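Local coordinates for histone-lysine N-methyltransferase family member SUVH9 (Arabidopsis thaliana, PDB 4NJ5), which takes part in gene silencing, lacks methyltransferase activity, and may bind methylated DNA and recruit RNA polymerase V to chromatin during RNA-directed DNA methylation, at residues C459-S464 / L500-G505; F416-W421 / N468-F473; C388-V393 / F447-S452. All coordinates share one frame; numbering follows the deposited sequence.

Interaction 1 (C459-S464 / L500-G505)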
loop_
_atom_site.group_PDB
_atom_site.type_symbol
_atom_site.label_atom_id
_atom_site.label_comp_id
_atom_site.label_asym_id
_atom_site.label_seq_id
_atom_site.Cartn_x
_atom_site.Cartn_y
_atom_site.Cartn_z
ATOM N N CYS A 459 10.172 -11.099 12.141
ATOM C CA CYS A 459 9.967 -11.490 13.527
ATOM C C CYS A 459 10.045 -10.298 14.470
ATOM O O CYS A 459 9.774 -10.424 15.664
ATOM C CB CYS A 459 10.964 -12.576 13.932
ATOM S SG CYS A 459 10.726 -14.132 13.037
ATOM N N TYR A 460 10.406 -9.140 13.930
ATOM C CA TYR A 460 10.420 -7.923 14.729
ATOM C C TYR A 460 9.127 -7.121 14.523
ATOM O O TYR A 460 8.941 -6.057 15.117
ATOM C CB TYR A 460 11.657 -7.078 14.406
ATOM C CG TYR A 460 12.970 -7.816 14.582
ATOM C CD1 TYR A 460 13.610 -7.850 15.813
ATOM C CD2 TYR A 460 13.567 -8.478 13.514
ATOM C CE1 TYR A 460 14.811 -8.527 15.979
ATOM C CE2 TYR A 460 14.769 -9.157 13.670
ATOM C CZ TYR A 460 15.384 -9.176 14.903
ATOM O OH TYR A 460 16.576 -9.846 15.063
ATOM N N ILE A 461 8.232 -7.644 13.688
ATOM C CA ILE A 461 6.947 -6.993 13.449
ATOM C C ILE A 461 6.089 -7.003 14.713
ATOM O O ILE A 461 5.874 -8.051 15.325
ATOM C CB ILE A 461 6.177 -7.650 12.286
ATOM C CG1 ILE A 461 6.963 -7.500 10.980
ATOM C CG2 ILE A 461 4.787 -7.031 12.143
ATOM C CD1 ILE A 461 6.258 -8.084 9.766
ATOM N N SER A 462 5.609 -5.827 15.105
ATOM C CA SER A 462 4.871 -5.686 16.355
ATOM C C SER A 462 3.444 -6.209 16.244
ATOM O O SER A 462 2.947 -6.456 15.145
ATOM C CB SER A 462 4.867 -4.228 16.814
ATOM O OG SER A 462 4.241 -3.397 15.855
ATOM N N HIS A 463 2.795 -6.372 17.394
ATOM C CA HIS A 463 1.427 -6.876 17.446
ATOM C C HIS A 463 0.383 -5.760 17.457
ATOM O O HIS A 463 0.598 -4.706 18.058
ATOM C CB HIS A 463 1.220 -7.752 18.680
ATOM C CG HIS A 463 -0.222 -7.989 18.998
ATOM N ND1 HIS A 463 -1.044 -8.748 18.194
ATOM C CD2 HIS A 463 -1.001 -7.530 20.007
ATOM C CE1 HIS A 463 -2.261 -8.767 18.707
ATOM N NE2 HIS A 463 -2.261 -8.036 19.806
ATOM N N SER A 464 -0.750 -6.008 16.805
ATOM C CA SER A 464 -1.850 -5.047 16.779
ATOM C C SER A 464 -3.187 -5.698 16.440
ATOM O O SER A 464 -3.260 -6.588 15.593
ATOM C CB SER A 464 -1.567 -3.934 15.769
ATOM O OG SER A 464 -2.649 -3.023 15.706
ATOM N N LEU A 500 4.683 -1.660 10.274
ATOM C CA LEU A 500 3.922 -2.838 9.896
ATOM C C LEU A 500 3.448 -3.536 11.156
ATOM O O LEU A 500 4.172 -3.589 12.149
ATOM C CB LEU A 500 4.789 -3.791 9.083
ATOM C CG LEU A 500 5.373 -3.247 7.782
ATOM C CD1 LEU A 500 6.199 -4.327 7.102
ATOM C CD2 LEU A 500 4.262 -2.746 6.864
ATOM N N SER A 501 2.237 -4.077 11.117
ATOM C CA SER A 501 1.699 -4.761 12.283
ATOM C C SER A 501 0.959 -6.043 11.918
ATOM O O SER A 501 0.411 -6.168 10.824
ATOM C CB SER A 501 0.788 -3.824 13.083
ATOM O OG SER A 501 -0.292 -3.363 12.292
ATOM N N LEU A 502 0.959 -6.988 12.854
ATOM C CA LEU A 502 0.269 -8.261 12.701
ATOM C C LEU A 502 -0.617 -8.525 13.913
ATOM O O LEU A 502 -0.292 -8.116 15.027
ATOM C CB LEU A 502 1.286 -9.397 12.591
ATOM C CG LEU A 502 2.026 -9.608 11.275
ATOM C CD1 LEU A 502 3.307 -10.389 11.528
ATOM C CD2 LEU A 502 1.135 -10.344 10.286
ATOM N N ASP A 503 -1.731 -9.216 13.696
ATOM C CA ASP A 503 -2.561 -9.678 14.800
ATOM C C ASP A 503 -2.108 -11.078 15.196
ATOM O O ASP A 503 -2.474 -12.064 14.554
ATOM C CB ASP A 503 -4.039 -9.696 14.407
ATOM C CG ASP A 503 -4.962 -9.886 15.604
ATOM O OD1 ASP A 503 -4.466 -10.221 16.700
ATOM O OD2 ASP A 503 -6.189 -9.707 15.446
ATOM N N TYR A 504 -1.311 -11.159 16.257
ATOM C CA TYR A 504 -0.761 -12.431 16.710
ATOM C C TYR A 504 -1.829 -13.331 17.327
ATOM O O TYR A 504 -1.619 -14.532 17.492
ATOM C CB TYR A 504 0.387 -12.201 17.699
ATOM C CG TYR A 504 1.698 -11.804 17.047
ATOM C CD1 TYR A 504 1.967 -10.480 16.725
ATOM C CD2 TYR A 504 2.669 -12.755 16.764
ATOM C CE1 TYR A 504 3.165 -10.115 16.135
ATOM C CE2 TYR A 504 3.870 -12.401 16.172
ATOM C CZ TYR A 504 4.113 -11.079 15.860
ATOM O OH TYR A 504 5.306 -10.723 15.269
ATOM N N GLY A 505 -2.977 -12.746 17.653
ATOM C CA GLY A 505 -4.072 -13.493 18.246
ATOM C C GLY A 505 -3.796 -13.887 19.684
ATOM O O GLY A 505 -3.754 -13.034 20.570
HETATM O O HOH W 1 7.467 -12.359 16.140
HETATM O O HOH W 2 6.550 -3.695 13.715
#
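His463 ND1 accepts a hydrogen bond from the backbone of 500-505, with Tyr504 N 3.1 Å away and the N-H pointing almost straight at it (163°). The donor lies 16° out of the imidazole plane. With CG anti to the backbone N (chi1 164°), the His463 ring lies beside 502-504. ND1 is also 3.3 Å from Leu502 O, a weak, bent bond that would need a proton on ND1. It therefore cannot form together with the first. CE1 of the ring lies beside Asp503 OD1, which also receives Gly505 N in an Asx turn.

Tyr504 runs back past His463 in the opposite direction. The two rings meet only rim to rim, while His463 CB sits 3.4 Å from Tyr504 CD1. At the far end, Tyr504 OH donates to Ile461 O at 2.7 Å. Water 1 donates to the same hydroxyl and to Cys459 O, so OH is tied to two carbonyls of 459-464, one directly and one through the water.

The backbones pair in parallel at His463 and Leu502. Leu502 N donates to Ser462 O, and Ser464 N to Leu502 O at 2.8 Å. Water 2 links Ser462 N to Leu500 O. Ile461 CG2 packs 3.7 Å from Leu502 CD1; both residues are buried. Leu488 packs on both, and Val375 on Ile461.

Ser462-His463-Ser464 stands where SET domains usually have Asn-His-Ser, and Leu500 to Tyr504 belongs to the Glu-Leu-x-x-Asp-Tyr motif. Their close pairing is consistent with the SET pseudoknot, which these two motifs form.

Interaction 2 (F416-W421 / N468-F473)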
loop_
_atom_site.group_PDB
_atom_site.type_symbol
_atom_site.label_atom_id
_atom_site.label_comp_id
_atom_site.label_asym_id
_atom_site.label_seq_id
_atom_site.Cartn_x
_atom_site.Cartn_y
_atom_site.Cartn_z
ATOM N N PHE A 416 -2.353 -16.307 14.092
ATOM C CA PHE A 416 -2.392 -15.060 13.337
ATOM C C PHE A 416 -3.808 -14.838 12.814
ATOM O O PHE A 416 -4.477 -15.781 12.391
ATOM C CB PHE A 416 -1.408 -15.089 12.161
ATOM C CG PHE A 416 0.031 -14.851 12.550
ATOM C CD1 PHE A 416 0.416 -13.663 13.156
ATOM C CD2 PHE A 416 1.003 -15.805 12.280
ATOM C CE1 PHE A 416 1.744 -13.443 13.506
ATOM C CE2 PHE A 416 2.329 -15.593 12.625
ATOM C CZ PHE A 416 2.701 -14.411 13.236
ATOM N N SER A 417 -4.271 -13.594 12.853
ATOM C CA SER A 417 -5.599 -13.282 12.348
ATOM C C SER A 417 -5.538 -12.291 11.200
ATOM O O SER A 417 -4.944 -11.220 11.313
ATOM C CB SER A 417 -6.492 -12.732 13.460
ATOM O OG SER A 417 -7.789 -12.444 12.963
ATOM N N SER A 418 -6.163 -12.655 10.092
ATOM C CA SER A 418 -6.250 -11.770 8.944
ATOM C C SER A 418 -7.710 -11.412 8.698
ATOM O O SER A 418 -8.065 -10.908 7.632
ATOM C CB SER A 418 -5.660 -12.454 7.709
ATOM O OG SER A 418 -4.291 -12.762 7.900
ATOM N N ALA A 419 -8.548 -11.674 9.695
ATOM C CA ALA A 419 -9.997 -11.584 9.536
ATOM C C ALA A 419 -10.476 -10.164 9.257
ATOM O O ALA A 419 -11.561 -9.966 8.708
ATOM C CB ALA A 419 -10.705 -12.159 10.756
ATOM N N ARG A 420 -9.664 -9.183 9.634
ATOM C CA ARG A 420 -9.990 -7.782 9.385
ATOM C C ARG A 420 -10.107 -7.479 7.889
ATOM O O ARG A 420 -10.887 -6.618 7.476
ATOM C CB ARG A 420 -8.948 -6.867 10.040
ATOM C CG ARG A 420 -8.857 -5.481 9.424
ATOM C CD ARG A 420 -8.775 -4.397 10.480
ATOM N NE ARG A 420 -7.535 -3.634 10.380
ATOM C CZ ARG A 420 -7.448 -2.325 10.586
ATOM N NH1 ARG A 420 -6.278 -1.713 10.477
ATOM N NH2 ARG A 420 -8.529 -1.627 10.900
ATOM N N TRP A 421 -9.345 -8.204 7.079
ATOM C CA TRP A 421 -9.271 -7.918 5.654
ATOM C C TRP A 421 -9.862 -9.034 4.801
ATOM O O TRP A 421 -9.441 -9.235 3.664
ATOM C CB TRP A 421 -7.816 -7.670 5.254
ATOM C CG TRP A 421 -7.131 -6.669 6.116
ATOM C CD1 TRP A 421 -6.466 -6.911 7.282
ATOM C CD2 TRP A 421 -7.053 -5.256 5.896
ATOM N NE1 TRP A 421 -5.969 -5.739 7.796
ATOM C CE2 TRP A 421 -6.316 -4.705 6.965
ATOM C CE3 TRP A 421 -7.527 -4.402 4.894
ATOM C CZ2 TRP A 421 -6.044 -3.343 7.063
ATOM C CZ3 TRP A 421 -7.258 -3.050 4.994
ATOM C CH2 TRP A 421 -6.523 -2.535 6.069
ATOM N N ASN A 468 -1.970 -4.057 9.485
ATOM C CA ASN A 468 -1.917 -3.721 8.067
ATOM C C ASN A 468 -1.229 -4.812 7.251
ATOM O O ASN A 468 -0.924 -4.624 6.072
ATOM C CB ASN A 468 -1.234 -2.365 7.841
ATOM C CG ASN A 468 0.136 -2.272 8.499
ATOM O OD1 ASN A 468 0.662 -3.257 9.023
ATOM N ND2 ASN A 468 0.723 -1.078 8.467
ATOM N N VAL A 469 -0.983 -5.951 7.892
ATOM C CA VAL A 469 -0.339 -7.085 7.239
ATOM C C VAL A 469 -1.100 -8.377 7.518
ATOM O O VAL A 469 -1.392 -8.698 8.671
ATOM C CB VAL A 469 1.118 -7.261 7.712
ATOM C CG1 VAL A 469 1.741 -8.491 7.066
ATOM C CG2 VAL A 469 1.940 -6.014 7.403
ATOM N N ILE A 470 -1.423 -9.115 6.460
ATOM C CA ILE A 470 -2.104 -10.394 6.613
ATOM C C ILE A 470 -1.166 -11.567 6.378
ATOM O O ILE A 470 -0.085 -11.422 5.791
ATOM C CB ILE A 470 -3.307 -10.541 5.660
ATOM C CG1 ILE A 470 -2.835 -10.556 4.205
ATOM C CG2 ILE A 470 -4.332 -9.441 5.911
ATOM C CD1 ILE A 470 -3.904 -10.980 3.223
ATOM N N VAL A 471 -1.610 -12.735 6.830
ATOM C CA VAL A 471 -0.836 -13.961 6.726
ATOM C C VAL A 471 -1.479 -14.916 5.720
ATOM O O VAL A 471 -2.705 -15.038 5.664
ATOM C CB VAL A 471 -0.741 -14.652 8.105
ATOM C CG1 VAL A 471 -0.060 -16.008 7.991
ATOM C CG2 VAL A 471 -0.010 -13.759 9.096
ATOM N N GLN A 472 -0.643 -15.571 4.916
ATOM C CA GLN A 472 -1.088 -16.655 4.045
ATOM C C GLN A 472 -0.141 -17.842 4.169
ATOM O O GLN A 472 1.080 -17.672 4.207
ATOM C CB GLN A 472 -1.143 -16.196 2.586
ATOM C CG GLN A 472 -2.198 -15.135 2.286
ATOM C CD GLN A 472 -3.608 -15.697 2.232
ATOM O OE1 GLN A 472 -4.115 -16.037 1.158
ATOM N NE2 GLN A 472 -4.253 -15.788 3.394
ATOM N N PHE A 473 -0.702 -19.046 4.228
ATOM C CA PHE A 473 0.113 -20.254 4.237
ATOM C C PHE A 473 0.413 -20.713 2.808
ATOM O O PHE A 473 -0.501 -20.952 2.016
ATOM C CB PHE A 473 -0.555 -21.367 5.055
ATOM C CG PHE A 473 -0.678 -21.049 6.523
ATOM C CD1 PHE A 473 0.452 -20.842 7.299
ATOM C CD2 PHE A 473 -1.924 -20.959 7.127
ATOM C CE1 PHE A 473 0.345 -20.545 8.651
ATOM C CE2 PHE A 473 -2.038 -20.666 8.481
ATOM C CZ PHE A 473 -0.902 -20.458 9.242
HETATM O O HOH W 3 -2.325 -10.176 10.885
#
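Ser418 points its hydroxyl straight at the edge of strand 469-475. OG accepts from Val471 N at 2.9 Å, with a nearly linear N-H (174°). With OG anti to the carbonyl carbon (chi1 -61°), the hydroxyl is turned to Val471 N. It also rests 3.3 Å from Ile470 CB, so the serine is held against two successive residues of the strand.

Phe416 and Trp421 pack against the strand on two different side chains. The Phe416 and Val471 side chains cross at about a right angle. Val471 CG2 touches Phe416 CB at 3.6 Å and comes equally close to CG, where the ring begins. Trp421 crosses Ile470 obliquely. Its pyrrole carbon CD1 meets Ile470 CG2 at 3.6 Å. One face of the indole carries Arg420 CG, offset toward the rim, and NE1 bonds to Pro467 O. Water 3 adds a polar link by donating to both Ser417 O and Val469 O.

The loop 416-421 follows helix 397-405 in the chain and turns through a short 3-10 segment at 419-420. Arg17 of helix 8-35 makes a cation-pi contact with Trp421, and Gln333 NE2 bonds to Ser418 O. Strand 469-475 bonds through Ile470 and Gln472 to strand 485-490. Phe473 continues the other edge by pairing with Ile337 of strand 337-338. Ser418 and water 3 thus meet backbone groups on the edge that faces away from strand 485-490, ahead of that pairing.

Interaction 3 (C388-V393 / F447-S452)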
loop_
_atom_site.group_PDB
_atom_site.type_symbol
_atom_site.label_atom_id
_atom_site.label_comp_id
_atom_site.label_asym_id
_atom_site.label_seq_id
_atom_site.Cartn_x
_atom_site.Cartn_y
_atom_site.Cartn_z
ATOM N N CYS A 388 7.356 -10.327 2.741
ATOM C CA CYS A 388 8.421 -11.248 3.100
ATOM C C CYS A 388 7.817 -12.450 3.802
ATOM O O CYS A 388 6.641 -12.439 4.175
ATOM C CB CYS A 388 9.401 -10.574 4.053
ATOM S SG CYS A 388 8.636 -10.122 5.624
ATOM N N GLU A 389 8.634 -13.480 3.988
ATOM C CA GLU A 389 8.247 -14.643 4.767
ATOM C C GLU A 389 8.350 -14.290 6.248
ATOM O O GLU A 389 9.083 -13.372 6.622
ATOM C CB GLU A 389 9.181 -15.817 4.431
ATOM C CG GLU A 389 8.822 -17.147 5.080
ATOM C CD GLU A 389 9.680 -18.304 4.574
ATOM O OE1 GLU A 389 10.379 -18.125 3.553
ATOM O OE2 GLU A 389 9.656 -19.391 5.197
ATOM N N TYR A 390 7.594 -14.997 7.082
ATOM C CA TYR A 390 7.800 -14.955 8.526
ATOM C C TYR A 390 8.675 -16.151 8.895
ATOM O O TYR A 390 8.172 -17.257 9.083
ATOM C CB TYR A 390 6.463 -15.009 9.276
ATOM C CG TYR A 390 6.617 -14.916 10.778
ATOM C CD1 TYR A 390 6.784 -16.057 11.553
ATOM C CD2 TYR A 390 6.611 -13.682 11.419
ATOM C CE1 TYR A 390 6.938 -15.976 12.926
ATOM C CE2 TYR A 390 6.766 -13.588 12.790
ATOM C CZ TYR A 390 6.930 -14.739 13.540
ATOM O OH TYR A 390 7.081 -14.653 14.908
ATOM N N ALA A 391 9.984 -15.931 8.987
ATOM C CA ALA A 391 10.943 -17.033 9.096
ATOM C C ALA A 391 11.421 -17.348 10.518
ATOM O O ALA A 391 11.939 -16.482 11.223
ATOM C CB ALA A 391 12.137 -16.795 8.174
ATOM N N GLY A 392 11.252 -18.604 10.918
ATOM C CA GLY A 392 11.726 -19.080 12.203
ATOM C C GLY A 392 12.107 -20.542 12.107
ATOM O O GLY A 392 12.220 -21.088 11.007
ATOM N N VAL A 393 12.312 -21.182 13.253
ATOM C CA VAL A 393 12.638 -22.603 13.278
ATOM C C VAL A 393 11.382 -23.414 13.583
ATOM O O VAL A 393 10.831 -23.323 14.676
ATOM C CB VAL A 393 13.737 -22.908 14.317
ATOM C CG1 VAL A 393 14.056 -24.399 14.344
ATOM C CG2 VAL A 393 14.986 -22.093 14.021
ATOM N N PHE A 447 1.608 -26.539 13.766
ATOM C CA PHE A 447 3.010 -26.550 14.180
ATOM C C PHE A 447 3.422 -25.262 14.892
ATOM O O PHE A 447 2.740 -24.241 14.812
ATOM C CB PHE A 447 3.952 -26.864 13.007
ATOM C CG PHE A 447 4.150 -25.722 12.047
ATOM C CD1 PHE A 447 3.362 -25.606 10.913
ATOM C CD2 PHE A 447 5.154 -24.786 12.256
ATOM C CE1 PHE A 447 3.555 -24.568 10.023
ATOM C CE2 PHE A 447 5.347 -23.745 11.370
ATOM C CZ PHE A 447 4.549 -23.637 10.255
ATOM N N ALA A 448 4.546 -25.320 15.593
ATOM C CA ALA A 448 5.031 -24.169 16.336
ATOM C C ALA A 448 6.364 -23.704 15.783
ATOM O O ALA A 448 7.074 -24.462 15.129
ATOM C CB ALA A 448 5.157 -24.505 17.815
ATOM N N MET A 449 6.696 -22.448 16.053
ATOM C CA MET A 449 7.942 -21.871 15.589
ATOM C C MET A 449 8.704 -21.267 16.752
ATOM O O MET A 449 8.128 -20.585 17.603
ATOM C CB MET A 449 7.672 -20.782 14.550
ATOM C CG MET A 449 6.860 -21.253 13.365
ATOM S SD MET A 449 6.597 -19.953 12.148
ATOM C CE MET A 449 8.277 -19.625 11.640
ATOM N N ASP A 450 10.002 -21.522 16.785
ATOM C CA ASP A 450 10.876 -20.837 17.717
ATOM C C ASP A 450 11.584 -19.721 16.957
ATOM O O ASP A 450 12.142 -19.952 15.882
ATOM C CB ASP A 450 11.891 -21.811 18.314
ATOM C CG ASP A 450 12.719 -21.182 19.413
ATOM O OD1 ASP A 450 12.487 -21.507 20.597
ATOM O OD2 ASP A 450 13.598 -20.358 19.096
ATOM N N VAL A 451 11.538 -18.512 17.509
ATOM C CA VAL A 451 12.218 -17.366 16.917
ATOM C C VAL A 451 13.126 -16.679 17.930
ATOM O O VAL A 451 13.400 -15.485 17.822
ATOM C CB VAL A 451 11.217 -16.335 16.346
ATOM C CG1 VAL A 451 10.475 -16.913 15.151
ATOM C CG2 VAL A 451 10.239 -15.878 17.423
ATOM N N SER A 452 13.598 -17.437 18.911
ATOM C CA SER A 452 14.432 -16.885 19.971
ATOM C C SER A 452 15.917 -16.928 19.619
ATOM O O SER A 452 16.734 -16.297 20.282
ATOM C CB SER A 452 14.195 -17.650 21.275
ATOM O OG SER A 452 14.609 -19.001 21.151
#
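Val393 and Asp450 form an antiparallel hydrogen-bonded pair. Val393 N donates to Asp450 O and Asp450 N donates to Val393 O, each at 2.9 Å and both nearly straight. Met449 CA adds a CA-H...O contact to Val393 O.

The side-chain packing centres on Met449. Its chain bends at the sulfur (chi3 63°), which brings CE to 3.2 Å from Gly392 N and close to Tyr390 O. Gly392 N is itself hydrogen-bonded to Thr285 OG1. SD lies in the plane of the Tyr390 ring, at its edge and 5.1 Å from the centroid, a Met-aromatic contact. CE touches the same edge, 3.9 Å from Tyr390 CD1. Val451 CG1 lies 3.9 Å from Gly392 CA and reaches the hydroxyl end of Tyr390.

A polar turn follows the pair. Asp450 OD2 accepts both Ser452 OG, through its syn lone pair, and Ser452 N, from above the carboxylate plane. The second bond makes an Asx turn.

Segment 388-393 leaves strand 386-389, which pairs with strand 485-490, and enters strand 393-395. The latter forms a two-stranded antiparallel sheet with strand 448-450. Val486 of strand 485-490 packs on both Tyr390 and Met449.

Overall arrangement
The three contacts lie close together in the SET domain. Interactions 1 and 2 have centres about 10 Å apart and touch directly, through two probable hydrogen bonds. Asn468 OD1 lies 2.7 Å from Ser501 N, and Asp503 O lies 2.9 Å from Ser417 N. Their segments alternate along the chain. Interaction 3 is centred about 13 Å from interaction 1, and Cys459 SG packs against Ala391 O and Val451 CG1. Interactions 2 and 3, about 16 Å apart between centres, meet where Phe416 CZ comes 4.2 Å from Tyr390 CE2. These rings pack edge-to-face. None of the three takes part in the pre-SET zinc cluster.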